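Local coordinates for protein NAD(P)H dehydrogenase (quinone) (Deinococcus radiodurans, PDB 1YDG) that uses bound FMN to catalyse the reduction of quinones to quinols by NADH or NADPH, working as a homotetramer, at residues Y154-I159 with I186-R191; N115-A120 with V148-G153. All coordinates share one frame; numbering follows the deposited sequence.

How the interactions relate
Along the chain the two interactions overlap in neither segment: both segments of interaction 2 precede those of interaction 1, and their centres are about 13 Å apart in one flavodoxin-like domain. The chain leads directly from strand 148-149, which pairs with strand 117-124, through a loop into residues 154-159, where that loop and the first turn of helix 157-162 pack on helix 180-204. This long C-terminal helix serves both: residues 186-191 supply interaction 1, while Q189 NE2 probably hydrogen-bonds to S119 OG (2.8 Å) and A120 O (3.0 Å). The pair illustrates two levels of the α/β/α fold: strand pairing within the sheet, and a loop held to a helix that covers it. Both also touch the second subunit.

Interaction 1 (Y154-I159 with I186-R191); sequences YTDEVI and IRHQVR
H188 and T155 supply the hydrogen bond between the segments: H188 NE2 donates to T155 OG1 at 2.6 Å, with the oxygen only 3° out of the imidazole plane. OG1 lies between the backbone N and the carbonyl carbon of T155 (chi1 53°) and is also bonded to P152 O, so one hydroxyl links helix 180-204, through H188, to the loop at P152. On the other ring nitrogen, ND1 takes a weak bond from R191 NH2, nearly one helical turn on.

The ring face is used too. D156 CB sits over its centre, 3.5 Å from the centroid, in a CH-pi contact almost exactly on the ring normal. Separately, I159 CD1 comes to 3.8 Å from H188 CD2.

D156 is the N-cap of helix 157-162, and in this flavodoxin-like fold the loop leading into that helix, with its first turn, packs on the long C-terminal helix 180-204. Its OD1 accepts from V158 N at 3.3 Å.

The electrostatic contact is longer. The other carboxylate oxygen, D156 OD2, makes a long salt bridge of 3.8 Å to R191 NH2, near the guanidinium plane, with the carboxylate turned 65° against it. One face of that guanidinium lies against H188 CA.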
# COMPACT_ATOMS: atom_id res chain seq x y z
N TYR B 154 5.59 -4.16 -17.70
CA TYR B 154 6.07 -3.46 -18.88
C TYR B 154 6.19 -4.41 -20.07
O TYR B 154 7.09 -4.28 -20.90
CB TYR B 154 7.42 -2.81 -18.59
CG TYR B 154 7.36 -1.71 -17.56
CD1 TYR B 154 7.52 -1.98 -16.22
CD2 TYR B 154 7.14 -0.38 -17.94
CE1 TYR B 154 7.46 -0.99 -15.27
CE2 TYR B 154 7.09 0.62 -17.00
CZ TYR B 154 7.25 0.31 -15.66
OH TYR B 154 7.20 1.30 -14.72
N THR B 155 5.27 -5.35 -20.16
CA THR B 155 5.37 -6.41 -21.16
C THR B 155 5.13 -5.93 -22.61
O THR B 155 5.34 -6.71 -23.55
CB THR B 155 4.49 -7.62 -20.80
OG1 THR B 155 3.15 -7.20 -20.55
CG2 THR B 155 5.05 -8.32 -19.56
N ASP B 156 4.72 -4.67 -22.79
CA ASP B 156 4.75 -4.02 -24.13
C ASP B 156 5.50 -2.68 -24.04
O ASP B 156 5.71 -2.16 -22.94
CB ASP B 156 3.32 -3.80 -24.65
CG ASP B 156 3.23 -3.81 -26.18
OD1 ASP B 156 3.71 -2.84 -26.82
OD2 ASP B 156 2.67 -4.77 -26.75
N GLU B 157 5.90 -2.11 -25.18
CA GLU B 157 6.54 -0.77 -25.17
C GLU B 157 5.51 0.34 -25.29
O GLU B 157 5.87 1.51 -25.45
CB GLU B 157 7.58 -0.61 -26.29
CG GLU B 157 8.75 0.33 -25.89
CD GLU B 157 9.42 1.03 -27.07
OE1 GLU B 157 9.48 0.44 -28.18
OE2 GLU B 157 9.90 2.19 -26.88
N VAL B 158 4.23 -0.02 -25.23
CA VAL B 158 3.15 0.96 -25.21
C VAL B 158 2.68 1.27 -23.78
O VAL B 158 1.80 2.12 -23.58
CB VAL B 158 1.99 0.51 -26.13
CG1 VAL B 158 0.89 -0.27 -25.34
CG2 VAL B 158 1.43 1.71 -26.88
N ILE B 159 3.28 0.59 -22.80
CA ILE B 159 3.15 0.93 -21.38
C ILE B 159 3.96 2.22 -21.18
O ILE B 159 3.43 3.22 -20.68
CB ILE B 159 3.68 -0.19 -20.43
CG1 ILE B 159 3.36 -1.60 -20.96
CG2 ILE B 159 3.13 0.00 -19.02
CD1 ILE B 159 1.97 -1.75 -21.56
N ILE B 186 -4.43 -0.25 -22.43
CA ILE B 186 -5.61 -1.04 -22.08
C ILE B 186 -5.68 -2.31 -22.93
O ILE B 186 -5.83 -3.40 -22.39
CB ILE B 186 -6.90 -0.19 -22.23
CG1 ILE B 186 -6.94 0.90 -21.17
CG2 ILE B 186 -8.15 -1.06 -22.16
CD1 ILE B 186 -7.78 2.09 -21.56
N ARG B 187 -5.55 -2.15 -24.25
CA ARG B 187 -5.64 -3.29 -25.18
C ARG B 187 -4.66 -4.41 -24.83
O ARG B 187 -5.02 -5.60 -24.84
CB ARG B 187 -5.38 -2.85 -26.63
CG ARG B 187 -6.46 -1.95 -27.24
CD ARG B 187 -6.38 -1.88 -28.80
NE ARG B 187 -5.18 -1.20 -29.33
CZ ARG B 187 -5.05 0.11 -29.55
NH1 ARG B 187 -6.03 0.97 -29.25
NH2 ARG B 187 -3.92 0.59 -30.05
N HIS B 188 -3.43 -4.04 -24.54
CA HIS B 188 -2.38 -5.01 -24.23
C HIS B 188 -2.66 -5.72 -22.92
O HIS B 188 -2.55 -6.96 -22.82
CB HIS B 188 -1.01 -4.33 -24.19
CG HIS B 188 0.07 -5.20 -23.63
ND1 HIS B 188 0.60 -6.28 -24.32
CD2 HIS B 188 0.69 -5.20 -22.42
CE1 HIS B 188 1.51 -6.88 -23.57
NE2 HIS B 188 1.58 -6.24 -22.41
N GLN B 189 -3.01 -4.93 -21.91
CA GLN B 189 -3.38 -5.47 -20.59
C GLN B 189 -4.43 -6.57 -20.68
O GLN B 189 -4.27 -7.63 -20.08
CB GLN B 189 -3.89 -4.37 -19.67
CG GLN B 189 -4.23 -4.85 -18.26
CD GLN B 189 -4.65 -3.74 -17.34
OE1 GLN B 189 -4.18 -2.60 -17.47
NE2 GLN B 189 -5.53 -4.05 -16.38
N VAL B 190 -5.48 -6.31 -21.45
CA VAL B 190 -6.60 -7.22 -21.60
C VAL B 190 -6.22 -8.41 -22.49
O VAL B 190 -6.49 -9.54 -22.14
CB VAL B 190 -7.85 -6.51 -22.17
CG1 VAL B 190 -9.01 -7.50 -22.40
CG2 VAL B 190 -8.31 -5.38 -21.22
N ARG B 191 -5.56 -8.14 -23.62
CA ARG B 191 -5.14 -9.19 -24.53
C ARG B 191 -4.23 -10.18 -23.78
O ARG B 191 -4.38 -11.39 -23.86
CB ARG B 191 -4.44 -8.57 -25.76
CG ARG B 191 -3.73 -9.53 -26.70
CD ARG B 191 -3.17 -8.80 -27.94
NE ARG B 191 -2.04 -7.93 -27.57
CZ ARG B 191 -1.99 -6.59 -27.67
NH1 ARG B 191 -3.01 -5.88 -28.17
NH2 ARG B 191 -0.89 -5.95 -27.28

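Interaction 2 (N115-A120 with V148-G153); sequences NKTFSA and VLTPPG
F118 and L149 pair across a short parallel ladder, beside the T117-V148 bridge. Three backbone bonds hold it: V148 N to K116 O at 2.9 Å, F118 N to V148 O at 3.0 Å, and T150 N to F118 O at 2.8 Å. The last is nearly straight, 172° at the hydrogen, whereas the bond from F118 N to V148 O is bent, 138°. T117 CA and L149 CA add C-H...O contacts to V148 O and F118 O.

The L149 side chain can be traced outward. Its CB lies 4.1 Å from F118 O. CG is anti to the carbonyl carbon (chi1 -48°). Of the two methyls beyond it, CD2 is the one that meets the neighbouring strand, touching F118 CB at 3.9 Å and the ring atom F118 CD2 at 4.1 Å, obliquely to the ring. F118 and L149 extend alongside each other in the same direction. Beyond this pair, L149 packs on M143 and F118 on A142, both of helix 131-144, while the F118 ring meets that of F84 edge-to-face.

On the side of T117, T150 turns CG2 to T117 CB at 3.9 Å, and its OG1 rests near S119 CB. Helix 180-204 covers this side: T117 OG1 bonds to T197 and Q193, S119 OG to Q193 and Q189. Backbone bonds from L149 continue to the second subunit, where L149 also packs on its own counterpart.

Strand 117-124, helix 131-144 and strand 148-149 thus form a beta-alpha-beta unit, the repeating crossover of the flavodoxin fold, and the connecting helix ends at H144, an FMN-binding residue.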
# COMPACT_ATOMS: atom_id res chain seq x y z
N ASN B 115 -9.17 -18.63 -8.05
CA ASN B 115 -8.51 -19.03 -9.28
C ASN B 115 -8.92 -18.26 -10.54
O ASN B 115 -8.48 -18.61 -11.62
CB ASN B 115 -8.65 -20.54 -9.49
CG ASN B 115 -8.16 -21.34 -8.29
OD1 ASN B 115 -7.13 -21.01 -7.71
ND2 ASN B 115 -8.90 -22.37 -7.91
N LYS B 116 -9.69 -17.19 -10.42
CA LYS B 116 -10.02 -16.38 -11.60
C LYS B 116 -8.88 -15.38 -11.77
O LYS B 116 -8.28 -14.95 -10.79
CB LYS B 116 -11.35 -15.68 -11.41
CG LYS B 116 -12.52 -16.63 -11.36
CD LYS B 116 -13.74 -15.99 -10.75
CE LYS B 116 -14.83 -17.05 -10.47
NZ LYS B 116 -15.37 -17.71 -11.70
N THR B 117 -8.55 -15.03 -13.01
CA THR B 117 -7.53 -13.99 -13.21
C THR B 117 -8.15 -12.64 -12.96
O THR B 117 -9.35 -12.46 -13.14
CB THR B 117 -6.88 -14.04 -14.57
OG1 THR B 117 -7.86 -13.82 -15.58
CG2 THR B 117 -6.18 -15.38 -14.81
N PHE B 118 -7.31 -11.71 -12.54
CA PHE B 118 -7.72 -10.39 -12.12
C PHE B 118 -6.68 -9.36 -12.49
O PHE B 118 -5.50 -9.52 -12.18
CB PHE B 118 -7.87 -10.34 -10.62
CG PHE B 118 -8.40 -9.03 -10.12
CD1 PHE B 118 -9.77 -8.80 -10.09
CD2 PHE B 118 -7.54 -8.01 -9.73
CE1 PHE B 118 -10.28 -7.58 -9.64
CE2 PHE B 118 -8.04 -6.79 -9.28
CZ PHE B 118 -9.42 -6.57 -9.25
N SER B 119 -7.13 -8.28 -13.11
CA SER B 119 -6.31 -7.07 -13.25
C SER B 119 -7.22 -5.85 -13.10
O SER B 119 -8.45 -5.99 -13.03
CB SER B 119 -5.58 -7.04 -14.59
OG SER B 119 -6.40 -6.58 -15.63
N ALA B 120 -6.62 -4.67 -13.00
CA ALA B 120 -7.38 -3.49 -12.66
C ALA B 120 -6.91 -2.26 -13.44
O ALA B 120 -5.81 -2.23 -13.96
CB ALA B 120 -7.30 -3.24 -11.16
N VAL B 148 -5.76 -14.99 -9.26
CA VAL B 148 -4.46 -14.99 -9.90
C VAL B 148 -4.30 -13.62 -10.54
O VAL B 148 -5.01 -13.30 -11.50
CB VAL B 148 -4.42 -16.11 -10.95
CG1 VAL B 148 -3.10 -16.11 -11.75
CG2 VAL B 148 -4.65 -17.43 -10.27
N LEU B 149 -3.40 -12.80 -10.00
CA LEU B 149 -3.32 -11.41 -10.40
C LEU B 149 -2.46 -11.29 -11.65
O LEU B 149 -1.35 -11.80 -11.66
CB LEU B 149 -2.79 -10.53 -9.27
CG LEU B 149 -3.46 -10.75 -7.90
CD1 LEU B 149 -3.03 -9.71 -6.94
CD2 LEU B 149 -4.96 -10.76 -8.02
N THR B 150 -2.99 -10.65 -12.69
CA THR B 150 -2.29 -10.54 -13.97
C THR B 150 -2.06 -9.09 -14.41
O THR B 150 -2.51 -8.67 -15.47
CB THR B 150 -3.01 -11.27 -15.11
OG1 THR B 150 -4.30 -10.66 -15.34
CG2 THR B 150 -3.16 -12.74 -14.81
N PRO B 151 -1.29 -8.33 -13.62
CA PRO B 151 -1.05 -6.95 -14.01
C PRO B 151 -0.14 -6.90 -15.27
O PRO B 151 0.58 -7.85 -15.53
CB PRO B 151 -0.37 -6.37 -12.78
CG PRO B 151 0.41 -7.49 -12.24
CD PRO B 151 -0.54 -8.68 -12.40
N PRO B 152 -0.20 -5.81 -16.05
CA PRO B 152 0.56 -5.73 -17.29
C PRO B 152 2.08 -5.63 -17.14
O PRO B 152 2.79 -6.04 -18.06
CB PRO B 152 0.04 -4.45 -17.95
CG PRO B 152 -0.53 -3.66 -16.89
CD PRO B 152 -1.02 -4.60 -15.84
N GLY B 153 2.58 -5.09 -16.04
CA GLY B 153 4.00 -4.76 -15.96
C GLY B 153 4.39 -3.92 -17.18
O GLY B 153 3.60 -3.09 -17.65